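Local coordinates for protein acetyl-CoA acetyltransferase A (Ascaris suum, PDB 6BJA) that probably catalyses the thiolase reaction, transferring an acetyl group between acetyl-CoA molecules in lipid metabolism, and binds coenzyme A, at residues E123-A128 with H355-S360. Sequence-based numbering, arbitrary orientation.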
# COMPACT_ATOMS: atom_id res chain seq x y z
N GLU A 123 5.99 -15.73 18.46
CA GLU A 123 5.06 -14.95 17.68
C GLU A 123 5.19 -13.49 18.03
O GLU A 123 5.18 -13.13 19.21
CB GLU A 123 3.62 -15.43 17.91
CG GLU A 123 2.67 -14.98 16.81
CD GLU A 123 2.76 -15.86 15.56
OE1 GLU A 123 2.60 -17.09 15.70
OE2 GLU A 123 2.97 -15.31 14.44
N SER A 124 5.34 -12.66 17.00
CA SER A 124 5.30 -11.22 17.16
C SER A 124 4.10 -10.70 16.39
O SER A 124 4.20 -10.35 15.21
CB SER A 124 6.56 -10.56 16.66
OG SER A 124 6.51 -9.15 16.84
N MET A 125 2.96 -10.65 17.06
CA MET A 125 1.77 -10.20 16.38
C MET A 125 1.85 -8.70 16.12
O MET A 125 1.25 -8.19 15.16
CB MET A 125 0.54 -10.61 17.18
CG MET A 125 0.48 -12.12 17.35
SD MET A 125 -0.92 -12.80 18.28
CE MET A 125 -2.28 -12.72 17.07
N SER A 126 2.65 -7.99 16.91
CA SER A 126 2.91 -6.58 16.68
C SER A 126 3.48 -6.28 15.31
O SER A 126 3.32 -5.18 14.80
CB SER A 126 3.89 -6.05 17.72
OG SER A 126 3.31 -6.04 19.02
N ASN A 127 4.21 -7.24 14.74
CA ASN A 127 4.89 -7.01 13.48
C ASN A 127 4.26 -7.71 12.28
O ASN A 127 4.83 -7.71 11.18
CB ASN A 127 6.34 -7.42 13.62
CG ASN A 127 7.12 -6.40 14.41
OD1 ASN A 127 7.31 -5.28 13.94
ND2 ASN A 127 7.53 -6.76 15.61
N ALA A 128 3.07 -8.28 12.47
CA ALA A 128 2.33 -8.85 11.34
C ALA A 128 1.93 -7.72 10.39
O ALA A 128 1.36 -6.71 10.83
CB ALA A 128 1.12 -9.58 11.86
N HIS A 355 -2.00 -14.21 24.30
CA HIS A 355 -2.02 -15.38 23.42
C HIS A 355 -1.21 -15.12 22.15
O HIS A 355 -1.80 -14.90 21.09
CB HIS A 355 -3.47 -15.73 23.09
CG HIS A 355 -3.65 -16.98 22.28
ND1 HIS A 355 -2.66 -17.91 22.06
CD2 HIS A 355 -4.74 -17.40 21.58
CE1 HIS A 355 -3.14 -18.88 21.29
NE2 HIS A 355 -4.40 -18.60 21.00
N PRO A 356 0.13 -15.14 22.25
CA PRO A 356 0.96 -15.08 21.05
C PRO A 356 0.82 -16.41 20.31
O PRO A 356 1.40 -17.39 20.75
CB PRO A 356 2.37 -14.85 21.58
CG PRO A 356 2.25 -14.87 23.05
CD PRO A 356 0.95 -15.42 23.44
N LEU A 357 0.07 -16.42 19.21
CA LEU A 357 -0.43 -17.66 18.64
C LEU A 357 0.59 -18.78 18.56
O LEU A 357 0.39 -19.83 19.15
CB LEU A 357 -0.99 -17.43 17.23
CG LEU A 357 -2.14 -16.43 17.11
CD1 LEU A 357 -2.62 -16.41 15.68
CD2 LEU A 357 -3.30 -16.75 18.04
N GLY A 358 1.69 -18.57 17.84
CA GLY A 358 2.66 -19.62 17.62
C GLY A 358 3.38 -20.07 18.88
O GLY A 358 3.90 -21.18 18.94
N ALA A 359 3.39 -19.23 19.91
CA ALA A 359 4.10 -19.53 21.13
C ALA A 359 3.25 -20.26 22.17
O ALA A 359 3.80 -20.88 23.08
CB ALA A 359 4.62 -18.25 21.75
N SER A 360 1.92 -20.15 22.08
CA SER A 360 1.11 -20.57 23.22
C SER A 360 1.16 -22.06 23.54
O SER A 360 1.08 -22.44 24.71
CB SER A 360 -0.34 -20.13 23.01
OG SER A 360 -0.46 -18.76 23.33
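Glu123 holds CG anti to its backbone N (chi1 -161°) and then bends at chi2 (80°), which carries the carboxylate to the backbone of Gly358. There OE1 accepts the backbone N-H of Gly358 through its anti lone pair, with 2.8 Å between Glu123 OE1 and Gly358 N and a bent N-H...O angle of 132°. Glu123 OE1 also lies 3.2 Å from Gly358 CA. OE1 also takes the N-H of Val63, and OE2 that of Leu64; three backbone donors thus fix the buried carboxylate and would be expected to favour its ionised form. The stem of Glu123 lies against Pro356, with Glu123 CB 3.9 Å from Pro356 CB. Met125 is extended at chi2 and bends at chi3, turning Met125 CE onto Leu357 CG at 3.7 Å; the two side chains cross at about a right angle. Leu357 CD2 in turn lies over one face of the His355 ring, near its rim, 3.7 Å above the plane. His355 ND1 is hydrogen-bonded to Ser360 OG at 2.7 Å; His355, the probable proton acceptor, touches coenzyme A. Beside that pocket the contact links the N-terminal and C-terminal thiolase sequence families. It joins the end of strand 116-124, paired with strand 257-267, to the start of helix 357-371, while Met125 also packs against Leu148 of helix 147-153.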